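Local coordinates for protein RNA methyltransferase, TrmH family (Porphyromonas gingivalis, PDB 2I6D) that probably binds RNA and transfers methyl groups to it, as expected of a knotted methyltransferase of the TrmH family, at residues Gly103-Leu108 with His131-Thr136; Asn164-Leu169 with Pro214-Glu219; Gln175-Tyr180 with Pro200-Leu205. One frame throughout, in Å; residues are numbered along the deposited sequence. Where two conformers were deposited one is given.

Contact 1 of 3, residues Gly103-Leu108 with His131-Thr136; sequences GLTLLL and HVWLGT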
# COMPACT_ATOMS: atom_id res chain seq x y z
N GLY A 103 -14.15 6.11 -6.88
CA GLY A 103 -14.64 6.22 -5.52
C GLY A 103 -13.68 6.95 -4.59
O GLY A 103 -12.74 7.65 -5.04
N LEU A 104 -13.90 6.79 -3.29
CA LEU A 104 -13.05 7.40 -2.31
C LEU A 104 -11.62 6.88 -2.50
O LEU A 104 -11.38 5.66 -2.53
CB LEU A 104 -13.55 7.06 -0.90
CG LEU A 104 -12.63 7.47 0.24
CD1 LEU A 104 -12.42 9.03 0.19
CD2 LEU A 104 -13.26 6.99 1.57
N THR A 105 -10.70 7.83 -2.62
CA THR A 105 -9.31 7.57 -2.96
C THR A 105 -8.45 8.24 -1.91
O THR A 105 -8.61 9.44 -1.63
CB THR A 105 -9.02 8.18 -4.35
OG1 THR A 105 -9.87 7.53 -5.31
CG2 THR A 105 -7.54 7.99 -4.76
N LEU A 106 -7.54 7.47 -1.30
CA LEU A 106 -6.66 7.99 -0.28
C LEU A 106 -5.39 8.53 -0.89
O LEU A 106 -4.86 7.95 -1.86
CB LEU A 106 -6.30 6.91 0.75
CG LEU A 106 -7.48 6.20 1.37
CD1 LEU A 106 -6.91 5.21 2.41
CD2 LEU A 106 -8.46 7.23 1.99
N LEU A 107 -4.93 9.66 -0.35
CA LEU A 107 -3.60 10.13 -0.66
C LEU A 107 -2.82 10.24 0.64
O LEU A 107 -3.24 10.91 1.57
CB LEU A 107 -3.64 11.49 -1.39
CG LEU A 107 -2.32 12.06 -1.93
CD1 LEU A 107 -1.43 12.62 -0.85
CD2 LEU A 107 -1.54 11.07 -2.72
N LEU A 108 -1.68 9.57 0.69
CA LEU A 108 -0.81 9.61 1.86
C LEU A 108 0.30 10.60 1.57
O LEU A 108 1.17 10.34 0.74
CB LEU A 108 -0.22 8.23 2.13
CG LEU A 108 -1.23 7.09 2.25
CD1 LEU A 108 -0.50 5.89 2.85
CD2 LEU A 108 -2.45 7.50 3.12
N HIS A 131 -8.18 2.63 -4.54
CA HIS A 131 -6.94 3.31 -4.93
C HIS A 131 -6.35 4.03 -3.79
O HIS A 131 -7.05 4.73 -3.05
CB HIS A 131 -7.17 4.33 -6.08
CG HIS A 131 -7.55 3.68 -7.37
ND1 HIS A 131 -6.63 3.19 -8.25
CD2 HIS A 131 -8.77 3.38 -7.88
CE1 HIS A 131 -7.25 2.63 -9.28
NE2 HIS A 131 -8.55 2.74 -9.08
N VAL A 132 -5.03 3.86 -3.63
CA VAL A 132 -4.28 4.56 -2.57
C VAL A 132 -3.08 5.18 -3.28
O VAL A 132 -2.25 4.47 -3.90
CB VAL A 132 -3.82 3.63 -1.40
CG1 VAL A 132 -2.87 4.37 -0.45
CG2 VAL A 132 -5.03 3.06 -0.62
N TRP A 133 -2.98 6.49 -3.20
CA TRP A 133 -1.88 7.18 -3.81
C TRP A 133 -0.85 7.54 -2.75
O TRP A 133 -1.21 7.80 -1.60
CB TRP A 133 -2.34 8.49 -4.47
CG TRP A 133 -3.43 8.39 -5.51
CD1 TRP A 133 -3.87 7.28 -6.18
CD2 TRP A 133 -4.14 9.49 -6.02
NE1 TRP A 133 -4.87 7.64 -7.07
CE2 TRP A 133 -5.05 9.00 -6.97
CE3 TRP A 133 -4.12 10.87 -5.73
CZ2 TRP A 133 -5.94 9.84 -7.65
CZ3 TRP A 133 -5.00 11.71 -6.42
CH2 TRP A 133 -5.90 11.18 -7.38
N LEU A 134 0.41 7.55 -3.14
CA LEU A 134 1.49 7.79 -2.19
C LEU A 134 2.30 9.02 -2.60
O LEU A 134 2.93 9.06 -3.67
CB LEU A 134 2.39 6.54 -2.08
CG LEU A 134 1.48 5.42 -1.58
CD1 LEU A 134 1.45 4.18 -2.49
CD2 LEU A 134 1.67 5.10 -0.11
N GLY A 135 2.26 10.04 -1.78
CA GLY A 135 2.96 11.27 -2.12
C GLY A 135 4.39 11.30 -1.64
O GLY A 135 4.91 10.29 -1.16
N THR A 136 4.99 12.48 -1.73
CA THR A 136 6.37 12.75 -1.39
C THR A 136 6.75 12.20 -0.02
O THR A 136 6.16 12.58 0.98
CB THR A 136 6.62 14.29 -1.38
OG1 THR A 136 6.36 14.82 -2.69
CG2 THR A 136 8.07 14.65 -0.97
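T105 and W133 meet through the way each side chain leaves its strand. In T105 the methyl CG2 is anti to the backbone N, with OG1 beside that nitrogen (chi1 -61°). In W133 CG is anti to the carbonyl carbon (chi1 -57°). The methyl sits over one face of the indole, offset toward the rim, with CE2 and NE1 the nearest ring atoms. T105 CG2 is 3.6 Å from the centroid of the five-membered ring of W133, a CH-pi contact. T105 OG1 donates to G103 O at 2.9 Å, which probably helps fix the rotation that leaves the methyl over the ring. L107 CD2 lies at the edge of the same indole, but L107 has two conformers, so the detail of this approach is doubtful.

The backbones pair as parallel strands. L106 uses both its N and its O: L106 N donates to H131 O at 3.3 Å, and W133 N donates to L106 O at 2.7 Å. L108 N then donates to W133 O at 2.9 Å. G135 N reaches L108 O at 2.8 Å, one step past the strand 131-134. On the face carrying V132, L106 and L108 the packing is aliphatic. L106 CD1 is 4.2 Å from V132 CG2. L108 and L134 lie side by side, with L108 CD1 3.8 Å from L134 CD2.

The contact joins the two strands of a beta-alpha-beta unit whose linking helix, 114-127, covers L106, L108 and V132. On the other face W133 meets the ring of F172 from helix 165-174, and its NE1 donates to V100 O. H131 NE2 is hydrogen-bonded to E102 OE2. Strand 201-206 flanks 104-109, and strand 158-161 flanks 131-134.

Contact 2 of 3, residues Asn164-Leu169 with Pro214-Glu219; sequences NTVDTL and PEVAAE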
# COMPACT_ATOMS: atom_id res chain seq x y z
N ASN A 164 4.03 14.11 -8.83
CA ASN A 164 3.88 15.50 -8.39
C ASN A 164 2.53 15.58 -7.73
O ASN A 164 1.52 15.83 -8.41
CB ASN A 164 3.96 16.47 -9.57
CG ASN A 164 3.96 17.97 -9.13
OD1 ASN A 164 3.50 18.34 -8.05
ND2 ASN A 164 4.47 18.82 -10.01
N THR A 165 2.52 15.39 -6.42
CA THR A 165 1.28 15.38 -5.62
C THR A 165 0.43 16.62 -5.85
O THR A 165 -0.77 16.53 -6.10
CB THR A 165 1.61 15.29 -4.11
OG1 THR A 165 2.39 14.11 -3.86
CG2 THR A 165 0.34 15.25 -3.26
N VAL A 166 1.07 17.78 -5.77
CA VAL A 166 0.38 19.04 -5.88
C VAL A 166 -0.25 19.18 -7.25
O VAL A 166 -1.43 19.50 -7.34
CB VAL A 166 1.30 20.25 -5.56
CG1 VAL A 166 0.63 21.57 -5.96
CG2 VAL A 166 1.62 20.26 -4.06
N ASP A 167 0.51 18.90 -8.31
CA ASP A 167 0.04 18.97 -9.70
C ASP A 167 -1.17 18.04 -9.90
O ASP A 167 -2.14 18.42 -10.56
CB ASP A 167 1.12 18.47 -10.65
CG ASP A 167 1.90 19.57 -11.28
OD1 ASP A 167 2.28 19.37 -12.46
OD2 ASP A 167 2.15 20.62 -10.62
N THR A 168 -1.08 16.83 -9.37
CA THR A 168 -2.15 15.86 -9.43
C THR A 168 -3.39 16.33 -8.69
O THR A 168 -4.51 16.26 -9.23
CB THR A 168 -1.69 14.52 -8.83
OG1 THR A 168 -0.69 13.98 -9.69
CG2 THR A 168 -2.86 13.52 -8.74
N LEU A 169 -3.22 16.81 -7.45
CA LEU A 169 -4.35 17.35 -6.72
C LEU A 169 -4.99 18.53 -7.45
O LEU A 169 -6.21 18.62 -7.56
CB LEU A 169 -3.94 17.78 -5.31
CG LEU A 169 -3.79 16.68 -4.28
CD1 LEU A 169 -3.46 17.34 -2.93
CD2 LEU A 169 -5.04 15.78 -4.19
N PRO A 214 2.11 22.44 3.81
CA PRO A 214 1.41 23.65 3.39
C PRO A 214 1.03 23.66 1.89
O PRO A 214 -0.09 24.08 1.55
CB PRO A 214 2.41 24.76 3.72
CG PRO A 214 3.15 24.22 4.87
CD PRO A 214 3.36 22.78 4.52
N GLU A 215 1.92 23.17 1.01
CA GLU A 215 1.66 23.24 -0.44
C GLU A 215 0.53 22.30 -0.84
O GLU A 215 -0.25 22.61 -1.74
CB GLU A 215 2.91 22.96 -1.30
CG GLU A 215 2.79 23.51 -2.76
CD GLU A 215 3.91 23.07 -3.72
OE1 GLU A 215 3.96 23.60 -4.85
OE2 GLU A 215 4.71 22.19 -3.36
N VAL A 216 0.46 21.15 -0.18
CA VAL A 216 -0.64 20.21 -0.39
C VAL A 216 -1.95 20.74 0.24
O VAL A 216 -3.03 20.63 -0.37
CB VAL A 216 -0.28 18.80 0.16
CG1 VAL A 216 -1.49 17.81 0.08
CG2 VAL A 216 0.88 18.21 -0.66
N ALA A 217 -1.85 21.31 1.44
CA ALA A 217 -3.01 21.87 2.12
C ALA A 217 -3.67 22.96 1.25
O ALA A 217 -4.90 23.08 1.25
CB ALA A 217 -2.63 22.43 3.50
N ALA A 218 -2.87 23.71 0.49
CA ALA A 218 -3.43 24.72 -0.40
C ALA A 218 -4.35 24.15 -1.49
O ALA A 218 -5.18 24.87 -2.03
CB ALA A 218 -2.31 25.59 -1.03
N GLU A 219 -4.23 22.87 -1.81
CA GLU A 219 -5.07 22.25 -2.82
C GLU A 219 -6.33 21.59 -2.27
O GLU A 219 -7.12 21.02 -3.04
CB GLU A 219 -4.26 21.20 -3.59
CG GLU A 219 -3.07 21.76 -4.35
CD GLU A 219 -3.45 22.79 -5.42
OE1 GLU A 219 -4.59 22.77 -5.96
OE2 GLU A 219 -2.59 23.62 -5.73
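The contact is a helix-to-helix packing on one side of the parallel sheet of the alpha/beta SPOUT-type (SpoU family) methyltransferase domain. V166 and L169, on the first turns of helix 165-174, meet V216 of the short helix 214-217 and E219 just beyond that range. No hydrogen bond crosses between the segments. The contact is made mainly by side-chain carbons, with the E215 side chain at its exposed margin and E219 packed against V166 and L169.

V216 presents its two methyls to different partners. Its CG1, anti to the backbone N (chi1 174°), meets L169, with L169 CD1 3.6 Å from V216 CG1; the two side chains cross at about a right angle. Its CG2 is shared: T165 CG2 and V166 CG2 each lie 4.0 Å from V216 CG2.

V166 is also split between partners. Its CG1 lies 3.8 Å from E219 OE2, across the path of that side chain. Its CG2 rests against the CG and CD of the extended E215, which is exposed and has two conformers, so that contact is less certain. E219 lies against L169 with its aliphatic root, E219 CB being 3.8 Å from L169 CB. The chain bends at chi2 (-61°); its CG and OE2 are what touch V166 CG1. Its other oxygen, OE1, forms a salt bridge with R173, further along helix 165-174. That bridge probably steadies the carboxylate beside the apolar surface.

N164 caps the first helix. D167 N donates to N164 OD1 at 3.1 Å, coming from well above the plane of the amide group.

Both helical segments lie on the sheet beneath. L169 rests on I202 and V204 of strand 201-206, and V216 on V204. T165 touches L107, and V216 touches D109, both of strand 104-109.

Contact 3 of 3, residues Gln175-Tyr180 with Pro200-Leu205; sequences QGIPVY and PAILVL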
# COMPACT_ATOMS: atom_id res chain seq x y z
N GLN A 175 -11.05 19.52 -12.09
CA GLN A 175 -12.13 18.73 -12.74
C GLN A 175 -13.41 18.61 -11.91
O GLN A 175 -14.42 18.09 -12.40
CB GLN A 175 -11.63 17.35 -13.13
CG GLN A 175 -10.29 17.45 -13.74
CD GLN A 175 -9.97 16.33 -14.64
OE1 GLN A 175 -10.27 16.37 -15.86
NE2 GLN A 175 -9.33 15.33 -14.09
N GLY A 176 -13.38 19.12 -10.69
CA GLY A 176 -14.56 19.14 -9.83
C GLY A 176 -14.63 17.93 -8.91
O GLY A 176 -15.67 17.68 -8.30
N ILE A 177 -13.54 17.17 -8.83
CA ILE A 177 -13.41 16.13 -7.77
C ILE A 177 -13.04 16.78 -6.43
O ILE A 177 -12.04 17.52 -6.35
CB ILE A 177 -12.41 15.04 -8.15
CG1 ILE A 177 -12.92 14.33 -9.42
CG2 ILE A 177 -12.13 14.05 -6.95
CD1 ILE A 177 -11.93 13.48 -10.03
N PRO A 178 -13.88 16.57 -5.40
CA PRO A 178 -13.62 17.17 -4.11
C PRO A 178 -12.36 16.58 -3.47
O PRO A 178 -12.11 15.37 -3.56
CB PRO A 178 -14.85 16.77 -3.26
CG PRO A 178 -15.42 15.58 -3.97
CD PRO A 178 -15.12 15.76 -5.41
N VAL A 179 -11.59 17.45 -2.84
CA VAL A 179 -10.36 17.06 -2.19
C VAL A 179 -10.47 17.35 -0.70
O VAL A 179 -10.42 18.50 -0.26
CB VAL A 179 -9.12 17.77 -2.80
CG1 VAL A 179 -7.85 17.25 -2.15
CG2 VAL A 179 -9.07 17.56 -4.33
N TYR A 180 -10.61 16.29 0.07
CA TYR A 180 -10.75 16.39 1.51
C TYR A 180 -9.39 16.17 2.15
O TYR A 180 -8.51 15.51 1.56
CB TYR A 180 -11.72 15.30 2.01
CG TYR A 180 -13.11 15.51 1.52
CD1 TYR A 180 -13.53 14.96 0.30
CD2 TYR A 180 -14.02 16.25 2.27
CE1 TYR A 180 -14.82 15.16 -0.15
CE2 TYR A 180 -15.31 16.45 1.83
CZ TYR A 180 -15.71 15.90 0.62
OH TYR A 180 -16.99 16.10 0.15
N PRO A 200 -16.52 9.82 -6.78
CA PRO A 200 -15.13 10.27 -6.79
C PRO A 200 -14.84 11.29 -5.69
O PRO A 200 -15.55 12.26 -5.51
CB PRO A 200 -14.97 10.87 -8.21
CG PRO A 200 -16.34 11.24 -8.65
CD PRO A 200 -17.25 10.20 -8.02
N ALA A 201 -13.79 11.04 -4.91
CA ALA A 201 -13.35 11.99 -3.90
C ALA A 201 -11.94 11.59 -3.53
O ALA A 201 -11.61 10.42 -3.54
CB ALA A 201 -14.22 11.89 -2.62
N ILE A 202 -11.14 12.58 -3.18
CA ILE A 202 -9.78 12.30 -2.71
C ILE A 202 -9.73 12.71 -1.25
O ILE A 202 -10.27 13.77 -0.88
CB ILE A 202 -8.74 13.08 -3.54
CG1 ILE A 202 -8.76 12.61 -5.02
CG2 ILE A 202 -7.35 12.94 -2.91
CD1 ILE A 202 -8.26 13.70 -6.02
N LEU A 203 -9.09 11.88 -0.42
CA LEU A 203 -8.91 12.17 1.00
C LEU A 203 -7.43 12.13 1.31
O LEU A 203 -6.76 11.09 1.18
CB LEU A 203 -9.66 11.13 1.88
CG LEU A 203 -9.37 11.15 3.39
CD1 LEU A 203 -9.70 12.55 3.95
CD2 LEU A 203 -10.25 10.08 4.09
N VAL A 204 -6.93 13.27 1.72
CA VAL A 204 -5.50 13.43 1.96
C VAL A 204 -5.19 13.22 3.44
O VAL A 204 -5.82 13.84 4.32
CB VAL A 204 -5.00 14.85 1.55
CG1 VAL A 204 -3.46 14.98 1.80
CG2 VAL A 204 -5.34 15.18 0.02
N LEU A 205 -4.20 12.38 3.71
CA LEU A 205 -3.75 12.09 5.07
C LEU A 205 -2.26 12.39 5.18
O LEU A 205 -1.47 11.93 4.35
CB LEU A 205 -4.01 10.62 5.39
CG LEU A 205 -5.55 10.40 5.34
CD1 LEU A 205 -5.93 9.09 4.73
CD2 LEU A 205 -6.10 10.59 6.76
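Y180 holds the middle of the pairing with both of its backbone polar atoms. Y180 N donates to I202 O at 2.7 Å, and V204 N donates to Y180 O at 2.7 Å. One step earlier, I202 N donates to P178 O at 3.0 Å in a nearly straight bond.

Side chains pack on both faces of these parallel strands. V179 CG1 lies 3.9 Å from V204 CG2. I177 crosses I202 at about a right angle, with I177 CG2 4.0 Å from I202 CD1. On the other face Y180 CB is 3.9 Å from L203 CD1. With CG anti to the carbonyl carbon (chi1 -66°), the Y180 ring starts out beside the backbone N, and I202 O lies at its edge, in plane. A201 CB is 4.1 Å from Y180 CE1.

Further out, G176 ends the preceding helix in a Schellman motif and turns the chain toward the domain's parallel sheet. L169 and F172 of helix 165-174 cover I202. W253 meets the Y180 ring edge-to-face, and L249 touches L203. V179 N turns the other way, to T221 OG1.

The pairing is buried from V179 onward, more open at I177, P178 and P200. Three backbone bonds link the strands, and the side chains that meet across them do so through carbon. P178 has no N-H to give; its ring carbon CD instead packs 3.5 Å from P200 O.

In the fold
Contact 1 is the core: all its touching residues are buried. Contact 3 is buried too but more peripheral, with P200 exposed. Both are strand pairings in one parallel sheet. Their strands 104-109 and 201-206 are neighbours, joined by probable hydrogen bonds from L203 N to T105 O and from L205 N to L107 O. Contact 2 is only partly buried, where two helical segments pack on that sheet. Backbone hydrogen bonds cross contacts 1 and 3, and none cross contact 2. It relies on aliphatic packing, bordered by the exposed E215 and by E219, salt-bridged to R173. L169 and V216 reach V179, I202 and V204 of contact 3. T165 and T168 reach L107 and W133 of contact 1.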